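Long-range contacts in putative GH105 family protein (Salmonella enterica subsp. enterica serovar Paratyphi A, PDB 3QWT), which has no established function but, as a possible member of glycoside hydrolase family 105, probably releases unsaturated uronyl residues from pectin-derived oligosaccharides by hydrolysis: residues 110-115 with 172-177; 117-122 with 179-184; 208-213 with 227-232. All blocks are in the same frame, centred on the assembly; numbering follows the deposited sequence.

Contact 1 (110-115 with 172-177); sequences NTMAPF and MMTVLP
A113 and M173 bring the two backbones together, their CA atoms 4.3 Å apart, where the type I turn from N110 to A113 that leads into helix 114-125 abuts the run 172-177 of helix 170-184, which is widened by a pi-type turn at 172-175. The A113 N lies 3.0 Å from M173 O, but the angle is too poor for a hydrogen bond, and this amide instead closes the turn onto N110 O.

The selenomethionine M112 carries much of the contact with the root of its chain. Its CG is anti to the backbone N (chi1 174°) and sits 3.3 Å from M173 O, while its CB comes equally close, 3.3 Å, to T174 OG1. The M112 and T174 side chains cross at about a right angle. The T174 hydroxyl is hydrogen-bonded to V109 O, just before the turn. Beyond CG the M112 chain bends twice, and the side chain also packs on W137, W140 and A141 of helix 131-143.

Helices 114-125 and 170-184 belong to the alpha/alpha toroid characteristic of this family, and the contact joins the entry of one helix to the body of another. Helix 170-184 is kinked at P177, whose nitrogen carries no hydrogen to give the preceding turn; P177 CB meets M112 CG at 4.3 Å. At the other end M173, also a selenomethionine, places its CG 3.6 Å from N110 OD1 and its SE 4.0 Å from A113 CB. The amide nitrogen of N110, ND2, is hydrogen-bonded to a bound glycerol, probably from the crystallisation liquor.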
loop_
_atom_site.group_PDB
_atom_site.type_symbol
_atom_site.label_atom_id
_atom_site.label_comp_id
_atom_site.label_asym_id
_atom_site.label_seq_id
_atom_site.Cartn_x
_atom_site.Cartn_y
_atom_site.Cartn_z
ATOM N N ASN A 110 -8.663 21.711 -33.549
ATOM C CA ASN A 110 -8.211 20.894 -34.691
ATOM C C ASN A 110 -6.707 20.695 -34.847
ATOM O O ASN A 110 -6.241 19.583 -35.110
ATOM C CB ASN A 110 -8.789 21.425 -35.995
ATOM C CG ASN A 110 -10.304 21.231 -36.074
ATOM O OD1 ASN A 110 -10.836 20.267 -35.530
ATOM N ND2 ASN A 110 -10.996 22.151 -36.747
ATOM N N THR A 111 -5.941 21.762 -34.695
ATOM C CA THR A 111 -4.490 21.629 -34.817
ATOM C C THR A 111 -3.887 20.765 -33.678
ATOM O O THR A 111 -2.711 20.392 -33.713
ATOM C CB THR A 111 -3.825 23.008 -34.881
ATOM O OG1 THR A 111 -4.152 23.753 -33.701
ATOM C CG2 THR A 111 -4.297 23.783 -36.140
HETATM N N MSE A 112 -4.718 20.430 -32.698
HETATM C CA MSE A 112 -4.341 19.552 -31.578
HETATM C C MSE A 112 -4.195 18.090 -32.007
HETATM O O MSE A 112 -3.321 17.372 -31.508
HETATM C CB MSE A 112 -5.395 19.671 -30.453
HETATM C CG MSE A 112 -5.228 18.712 -29.273
HETATM SE SE MSE A 112 -3.761 19.225 -28.038
HETATM C CE MSE A 112 -4.405 20.950 -27.550
ATOM N N ALA A 113 -5.047 17.664 -32.939
ATOM C CA ALA A 113 -5.163 16.243 -33.320
ATOM C C ALA A 113 -3.850 15.506 -33.531
ATOM O O ALA A 113 -3.696 14.384 -33.053
ATOM C CB ALA A 113 -6.061 16.085 -34.548
ATOM N N PRO A 114 -2.891 16.124 -34.242
ATOM C CA PRO A 114 -1.639 15.382 -34.452
ATOM C C PRO A 114 -0.891 14.989 -33.159
ATOM O O PRO A 114 -0.030 14.114 -33.195
ATOM C CB PRO A 114 -0.796 16.344 -35.298
ATOM C CG PRO A 114 -1.840 17.136 -36.077
ATOM C CD PRO A 114 -2.984 17.321 -35.106
ATOM N N PHE A 115 -1.201 15.608 -32.036
ATOM C CA PHE A 115 -0.414 15.304 -30.840
ATOM C C PHE A 115 -0.737 13.952 -30.213
ATOM O O PHE A 115 0.080 13.382 -29.480
ATOM C CB PHE A 115 -0.416 16.471 -29.863
ATOM C CG PHE A 115 0.272 17.677 -30.419
ATOM C CD1 PHE A 115 1.656 17.720 -30.486
ATOM C CD2 PHE A 115 -0.462 18.729 -30.955
ATOM C CE1 PHE A 115 2.298 18.815 -31.033
ATOM C CE2 PHE A 115 0.172 19.827 -31.500
ATOM C CZ PHE A 115 1.555 19.874 -31.541
HETATM N N MSE A 172 -12.582 13.680 -30.954
HETATM C CA MSE A 172 -11.488 13.050 -31.673
HETATM C C MSE A 172 -10.226 13.924 -31.717
HETATM O O MSE A 172 -9.107 13.426 -31.525
HETATM C CB MSE A 172 -11.925 12.693 -33.103
HETATM C CG MSE A 172 -10.829 12.109 -33.992
HETATM SE SE MSE A 172 -10.349 10.277 -33.504
HETATM C CE MSE A 172 -8.478 10.590 -33.044
HETATM N N MSE A 173 -10.410 15.216 -31.973
HETATM C CA MSE A 173 -9.294 16.123 -32.245
HETATM C C MSE A 173 -8.562 16.673 -31.011
HETATM O O MSE A 173 -7.416 17.099 -31.127
HETATM C CB MSE A 173 -9.759 17.301 -33.085
HETATM C CG MSE A 173 -10.627 16.923 -34.274
HETATM SE SE MSE A 173 -9.959 15.403 -35.288
HETATM C CE MSE A 173 -11.620 15.057 -36.281
ATOM N N THR A 174 -9.219 16.702 -29.851
ATOM C CA THR A 174 -8.583 17.237 -28.639
ATOM C C THR A 174 -8.755 16.359 -27.406
ATOM O O THR A 174 -7.808 16.134 -26.661
ATOM C CB THR A 174 -9.061 18.682 -28.319
ATOM O OG1 THR A 174 -8.515 19.576 -29.286
ATOM C CG2 THR A 174 -8.585 19.141 -26.952
ATOM N N VAL A 175 -9.959 15.869 -27.165
ATOM C CA VAL A 175 -10.137 15.067 -25.978
ATOM C C VAL A 175 -9.257 13.820 -25.973
ATOM O O VAL A 175 -8.532 13.577 -25.023
ATOM C CB VAL A 175 -11.580 14.632 -25.751
ATOM C CG1 VAL A 175 -11.666 13.951 -24.387
ATOM C CG2 VAL A 175 -12.498 15.826 -25.813
ATOM N N LEU A 176 -9.335 13.012 -27.019
ATOM C CA LEU A 176 -8.583 11.771 -27.009
ATOM C C LEU A 176 -7.079 12.040 -26.894
ATOM O O LEU A 176 -6.397 11.378 -26.124
ATOM C CB LEU A 176 -8.914 10.913 -28.232
ATOM C CG LEU A 176 -8.109 9.618 -28.325
ATOM C CD1 LEU A 176 -8.302 8.762 -27.083
ATOM C CD2 LEU A 176 -8.519 8.852 -29.544
ATOM N N PRO A 177 -6.557 13.014 -27.663
ATOM C CA PRO A 177 -5.131 13.344 -27.500
ATOM C C PRO A 177 -4.795 13.744 -26.072
ATOM O O PRO A 177 -3.748 13.362 -25.553
ATOM C CB PRO A 177 -4.934 14.535 -28.443
ATOM C CG PRO A 177 -5.964 14.329 -29.515
ATOM C CD PRO A 177 -7.144 13.658 -28.858
#

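Contact 2 (117-122 with 179-184); sequences TLAYRY and AKIGKL
A119 and I181 mark the nearest approach of the two backbones, with CA atoms 6.0 Å apart, as helical segments 117-122 and 179-184 run side by side in nearly the same direction, their axes 9.4 Å apart at closest and inclined by 22°. A119 is small enough to let three side chains of the facing helix gather around its methyl: CB lies 3.7 Å from K180 CG and 3.9 Å from L184 CD2, with I181 CG1 a little farther away.

K180 leaves its helix with CG anti to the backbone N (chi1 168°), bends once at chi2 and then extends across Y120 at about a right angle. Its CE sits over the centre of one ring face, 3.5 Å from the centroid of the Y120 ring, a CH-pi contact. The K180 NZ makes an off-centre cation-pi contact at 3.9 Å from the same centroid, and its charge is also met by a salt bridge to E123, one turn on from A119.

L184 completes the interface, toward the C-terminal ends of both segments, with a single methyl. Its CD2 comes close to the carbonyl oxygen A119 O, at 3.1 Å, and approaches the edge of the Y122 ring in its plane, 3.7 Å from Y122 CD2. Such near-parallel packing of helices adjacent in space but separated in sequence by another helix is characteristic of the inner layer of an alpha/alpha toroid, where this pair probably belongs.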
loop_
_atom_site.group_PDB
_atom_site.type_symbol
_atom_site.label_atom_id
_atom_site.label_comp_id
_atom_site.label_asym_id
_atom_site.label_seq_id
_atom_site.Cartn_x
_atom_site.Cartn_y
_atom_site.Cartn_z
ATOM N N THR A 117 -0.779 11.268 -32.087
ATOM C CA THR A 117 0.220 10.378 -32.682
ATOM C C THR A 117 1.621 10.656 -32.145
ATOM O O THR A 117 2.415 9.735 -31.918
ATOM C CB THR A 117 0.188 10.463 -34.206
ATOM O OG1 THR A 117 -1.114 10.078 -34.662
ATOM C CG2 THR A 117 1.232 9.550 -34.835
ATOM N N LEU A 118 1.915 11.931 -31.925
ATOM C CA LEU A 118 3.196 12.307 -31.366
ATOM C C LEU A 118 3.364 11.679 -29.983
ATOM O O LEU A 118 4.463 11.228 -29.610
ATOM C CB LEU A 118 3.313 13.825 -31.264
ATOM C CG LEU A 118 4.739 14.272 -30.946
ATOM C CD1 LEU A 118 5.740 13.903 -32.066
ATOM C CD2 LEU A 118 4.775 15.763 -30.615
ATOM N N ALA A 119 2.268 11.645 -29.231
ATOM C CA ALA A 119 2.315 11.058 -27.901
ATOM C C ALA A 119 2.792 9.621 -28.002
ATOM O O ALA A 119 3.664 9.203 -27.251
ATOM C CB ALA A 119 0.945 11.139 -27.186
ATOM N N TYR A 120 2.235 8.875 -28.947
ATOM C CA TYR A 120 2.634 7.490 -29.128
ATOM C C TYR A 120 4.089 7.384 -29.578
ATOM O O TYR A 120 4.806 6.475 -29.181
ATOM C CB TYR A 120 1.740 6.796 -30.145
ATOM C CG TYR A 120 0.466 6.223 -29.576
ATOM C CD1 TYR A 120 -0.761 6.876 -29.758
ATOM C CD2 TYR A 120 0.481 5.033 -28.853
ATOM C CE1 TYR A 120 -1.938 6.345 -29.245
ATOM C CE2 TYR A 120 -0.690 4.500 -28.334
ATOM C CZ TYR A 120 -1.899 5.161 -28.536
ATOM O OH TYR A 120 -3.064 4.638 -28.024
ATOM N N ARG A 121 4.527 8.309 -30.418
ATOM C CA ARG A 121 5.900 8.249 -30.891
ATOM C C ARG A 121 6.858 8.585 -29.750
ATOM O O ARG A 121 7.913 7.974 -29.617
ATOM C CB ARG A 121 6.124 9.138 -32.126
ATOM C CG ARG A 121 5.403 8.645 -33.399
ATOM C CD ARG A 121 5.935 7.292 -33.884
ATOM N NE ARG A 121 7.324 7.359 -34.344
ATOM C CZ ARG A 121 8.271 6.480 -34.026
ATOM N NH1 ARG A 121 7.987 5.457 -33.237
ATOM N NH2 ARG A 121 9.513 6.634 -34.486
ATOM N N TYR A 122 6.485 9.544 -28.916
ATOM C CA TYR A 122 7.312 9.863 -27.757
ATOM C C TYR A 122 7.377 8.670 -26.813
ATOM O O TYR A 122 8.427 8.371 -26.252
ATOM C CB TYR A 122 6.785 11.087 -27.013
ATOM C CG TYR A 122 7.560 11.379 -25.758
ATOM C CD1 TYR A 122 8.886 11.805 -25.823
ATOM C CD2 TYR A 122 6.980 11.221 -24.511
ATOM C CE1 TYR A 122 9.604 12.060 -24.686
ATOM C CE2 TYR A 122 7.693 11.476 -23.359
ATOM C CZ TYR A 122 9.006 11.902 -23.450
ATOM O OH TYR A 122 9.729 12.167 -22.305
ATOM N N ALA A 179 -6.356 12.879 -23.194
ATOM C CA ALA A 179 -6.348 11.614 -22.470
ATOM C C ALA A 179 -5.039 10.841 -22.672
ATOM O O ALA A 179 -4.430 10.366 -21.715
ATOM C CB ALA A 179 -7.517 10.760 -22.930
ATOM N N LYS A 180 -4.603 10.697 -23.912
ATOM C CA LYS A 180 -3.439 9.853 -24.149
ATOM C C LYS A 180 -2.223 10.476 -23.462
ATOM O O LYS A 180 -1.471 9.794 -22.750
ATOM C CB LYS A 180 -3.202 9.624 -25.640
ATOM C CG LYS A 180 -1.842 9.002 -25.974
ATOM C CD LYS A 180 -1.640 7.649 -25.314
ATOM C CE LYS A 180 -0.380 6.949 -25.855
ATOM N NZ LYS A 180 -0.055 5.624 -25.206
ATOM N N ILE A 181 -2.072 11.782 -23.632
ATOM C CA ILE A 181 -0.940 12.487 -23.046
ATOM C C ILE A 181 -0.974 12.398 -21.522
ATOM O O ILE A 181 0.066 12.247 -20.884
ATOM C CB ILE A 181 -0.905 13.967 -23.496
ATOM C CG1 ILE A 181 -0.719 14.031 -25.010
ATOM C CG2 ILE A 181 0.233 14.708 -22.812
ATOM C CD1 ILE A 181 -0.579 15.428 -25.544
ATOM N N GLY A 182 -2.176 12.479 -20.954
ATOM C CA GLY A 182 -2.359 12.410 -19.517
ATOM C C GLY A 182 -1.852 11.084 -18.973
ATOM O O GLY A 182 -1.100 11.034 -17.998
ATOM N N LYS A 183 -2.267 9.999 -19.613
ATOM C CA LYS A 183 -1.738 8.695 -19.278
ATOM C C LYS A 183 -0.215 8.668 -19.474
ATOM O O LYS A 183 0.531 8.309 -18.564
ATOM C CB LYS A 183 -2.423 7.637 -20.126
ATOM C CG LYS A 183 -3.875 7.388 -19.727
ATOM C CD LYS A 183 -3.931 6.845 -18.280
ATOM C CE LYS A 183 -5.346 6.620 -17.782
ATOM N NZ LYS A 183 -5.297 5.853 -16.493
ATOM N N LEU A 184 0.238 9.094 -20.647
ATOM C CA LEU A 184 1.661 9.070 -20.994
ATOM C C LEU A 184 2.562 9.814 -20.003
ATOM O O LEU A 184 3.556 9.268 -19.529
ATOM C CB LEU A 184 1.874 9.616 -22.411
ATOM C CG LEU A 184 3.332 9.691 -22.888
ATOM C CD1 LEU A 184 3.995 8.332 -22.801
ATOM C CD2 LEU A 184 3.433 10.241 -24.320
#

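Contact 3 (208-213 with 227-232); sequences KETGLW and NARWAR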
loop_
_atom_site.group_PDB
_atom_site.type_symbol
_atom_site.label_atom_id
_atom_site.label_comp_id
_atom_site.label_asym_id
_atom_site.label_seq_id
_atom_site.Cartn_x
_atom_site.Cartn_y
_atom_site.Cartn_z
ATOM N N LYS A 208 -31.057 10.783 -27.232
ATOM C CA LYS A 208 -31.619 9.617 -26.563
ATOM C C LYS A 208 -32.737 8.995 -27.421
ATOM O O LYS A 208 -33.000 7.802 -27.328
ATOM C CB LYS A 208 -32.159 10.004 -25.193
ATOM C CG LYS A 208 -33.252 11.054 -25.284
ATOM C CD LYS A 208 -33.668 11.557 -23.914
ATOM C CE LYS A 208 -34.385 12.881 -24.049
ATOM N NZ LYS A 208 -35.154 13.179 -22.839
ATOM N N GLU A 209 -33.369 9.796 -28.277
ATOM C CA GLU A 209 -34.464 9.296 -29.104
ATOM C C GLU A 209 -34.051 8.192 -30.083
ATOM O O GLU A 209 -34.843 7.283 -30.366
ATOM C CB GLU A 209 -35.170 10.436 -29.840
ATOM C CG GLU A 209 -36.134 11.220 -28.956
ATOM C CD GLU A 209 -37.131 12.046 -29.755
ATOM O OE1 GLU A 209 -37.782 12.929 -29.149
ATOM O OE2 GLU A 209 -37.262 11.804 -30.982
ATOM N N THR A 210 -32.813 8.250 -30.570
ATOM C CA THR A 210 -32.380 7.341 -31.630
ATOM C C THR A 210 -31.115 6.566 -31.308
ATOM O O THR A 210 -30.828 5.566 -31.944
ATOM C CB THR A 210 -32.117 8.102 -32.942
ATOM O OG1 THR A 210 -30.998 8.982 -32.768
ATOM C CG2 THR A 210 -33.324 8.915 -33.332
ATOM N N GLY A 211 -30.342 7.032 -30.335
ATOM C CA GLY A 211 -29.074 6.400 -30.032
ATOM C C GLY A 211 -27.946 7.011 -30.839
ATOM O O GLY A 211 -26.765 6.873 -30.500
ATOM N N LEU A 212 -28.306 7.701 -31.914
ATOM C CA LEU A 212 -27.312 8.410 -32.707
ATOM C C LEU A 212 -27.046 9.783 -32.075
ATOM O O LEU A 212 -27.699 10.153 -31.097
ATOM C CB LEU A 212 -27.782 8.539 -34.164
ATOM C CG LEU A 212 -28.052 7.186 -34.832
ATOM C CD1 LEU A 212 -28.820 7.322 -36.168
ATOM C CD2 LEU A 212 -26.756 6.389 -35.015
ATOM N N TRP A 213 -26.110 10.541 -32.643
ATOM C CA TRP A 213 -25.722 11.835 -32.083
ATOM C C TRP A 213 -26.018 13.028 -32.993
ATOM O O TRP A 213 -25.986 12.918 -34.218
ATOM C CB TRP A 213 -24.224 11.844 -31.790
ATOM C CG TRP A 213 -23.825 11.116 -30.551
ATOM C CD1 TRP A 213 -24.223 9.877 -30.161
ATOM C CD2 TRP A 213 -22.898 11.575 -29.562
ATOM N NE1 TRP A 213 -23.616 9.539 -28.965
ATOM C CE2 TRP A 213 -22.797 10.565 -28.583
ATOM C CE3 TRP A 213 -22.157 12.751 -29.401
ATOM C CZ2 TRP A 213 -21.976 10.694 -27.457
ATOM C CZ3 TRP A 213 -21.339 12.882 -28.291
ATOM C CH2 TRP A 213 -21.260 11.856 -27.323
ATOM N N ASN A 227 -30.195 19.967 -35.850
ATOM C CA ASN A 227 -30.432 18.620 -35.324
ATOM C C ASN A 227 -29.984 17.559 -36.329
ATOM O O ASN A 227 -30.686 16.584 -36.579
ATOM C CB ASN A 227 -31.908 18.408 -34.954
ATOM C CG ASN A 227 -32.341 19.223 -33.741
ATOM O OD1 ASN A 227 -31.612 20.078 -33.247
ATOM N ND2 ASN A 227 -33.541 18.963 -33.267
ATOM N N ALA A 228 -28.796 17.754 -36.887
ATOM C CA ALA A 228 -28.271 16.856 -37.902
ATOM C C ALA A 228 -27.666 15.587 -37.313
ATOM O O ALA A 228 -26.795 15.634 -36.442
ATOM C CB ALA A 228 -27.240 17.586 -38.775
ATOM N N ARG A 229 -28.137 14.441 -37.783
ATOM C CA ARG A 229 -27.545 13.195 -37.352
ATOM C C ARG A 229 -26.504 12.847 -38.398
ATOM O O ARG A 229 -26.688 11.958 -39.233
ATOM C CB ARG A 229 -28.607 12.111 -37.148
ATOM C CG ARG A 229 -29.608 12.512 -36.080
ATOM C CD ARG A 229 -30.684 11.458 -35.837
ATOM N NE ARG A 229 -31.590 11.882 -34.773
ATOM C CZ ARG A 229 -32.726 12.543 -34.984
ATOM N NH1 ARG A 229 -33.091 12.842 -36.215
ATOM N NH2 ARG A 229 -33.499 12.907 -33.969
ATOM N N TRP A 230 -25.404 13.583 -38.339
ATOM C CA TRP A 230 -24.413 13.573 -39.407
ATOM C C TRP A 230 -23.471 12.385 -39.275
ATOM O O TRP A 230 -23.002 12.065 -38.186
ATOM C CB TRP A 230 -23.656 14.897 -39.415
ATOM C CG TRP A 230 -22.536 14.977 -40.392
ATOM C CD1 TRP A 230 -22.611 14.762 -41.726
ATOM C CD2 TRP A 230 -21.174 15.344 -40.115
ATOM N NE1 TRP A 230 -21.380 14.948 -42.301
ATOM C CE2 TRP A 230 -20.480 15.313 -41.336
ATOM C CE3 TRP A 230 -20.476 15.685 -38.950
ATOM C CZ2 TRP A 230 -19.118 15.606 -41.437
ATOM C CZ3 TRP A 230 -19.110 15.983 -39.048
ATOM C CH2 TRP A 230 -18.451 15.935 -40.279
ATOM N N ALA A 231 -23.209 11.727 -40.397
ATOM C CA ALA A 231 -22.454 10.477 -40.393
ATOM C C ALA A 231 -21.029 10.614 -39.848
ATOM O O ALA A 231 -20.697 10.031 -38.811
ATOM C CB ALA A 231 -22.435 9.864 -41.793
ATOM N N ARG A 232 -20.177 11.356 -40.542
ATOM C CA ARG A 232 -18.785 11.450 -40.106
ATOM C C ARG A 232 -18.673 11.796 -38.606
ATOM O O ARG A 232 -17.900 11.178 -37.874
ATOM C CB ARG A 232 -17.958 12.398 -40.992
ATOM C CG ARG A 232 -16.506 12.526 -40.476
ATOM C CD ARG A 232 -15.475 12.727 -41.582
ATOM N NE ARG A 232 -15.619 14.019 -42.245
ATOM C CZ ARG A 232 -16.014 14.170 -43.502
ATOM N NH1 ARG A 232 -16.119 15.383 -44.017
ATOM N NH2 ARG A 232 -16.293 13.110 -44.246
#
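R229 reaches across to T210, L212 and W213: the root of its side chain lies against the W213 carbonyl oxygen and its far end against T210. R229 CA makes a CA-H...O contact with W213 O at 3.5 Å, and CB stands 4.0 Å from that same W213 oxygen, with CG hardly farther from it. CG is anti to the carbonyl carbon (chi1 -61°), and the chain is then extended from CG to NE. CD lies 4.0 Å from T210 OG1, with L212 CB a little farther off. R229 and T210 meet tip to tip, NE 3.6 Å from T210 OG1 without a hydrogen bond, while T210 CG2 sits over one face of the guanidinium, 4.0 Å from R229 CZ.

Both backbones turn here. R229 centres an inverse gamma turn, closed by a weak W230 N to A228 O bond, just ahead of W230, the N-cap of helix 231-248; T210 OG1 accepts from L212 N at 3.1 Å to form an ST turn. The contact thus fastens the loop after helix 188-205 to the lead-in of the next long helix of the alpha/alpha toroid.

The charged tip is held from outside: NH2 forms a salt bridge with D207, whose OD2 is also hydrogen-bonded to T210 OG1, and NH1 forms another with D286.

In the fold
Followed from the N terminus, the chain first reaches 110-115 and then 117-122, adjoining segments at the start and along the length of helix 114-125. Helix 170-184 supplies their partners, 172-177 and 179-184, in the same order, and each contact closes a long loop of 56 residues that includes helix 131-143 and strand 165-167. Contacts 1 and 2 therefore cross along the chain, as expected for two helices running in the same direction. Contact 3 follows in series, after both have closed, on the opposite side of the chain's centre from contact 2, their centres about 30 Å apart. It closes a short loop containing strand 216-218, joining the exit of helix 188-205 to the start of helix 231-248.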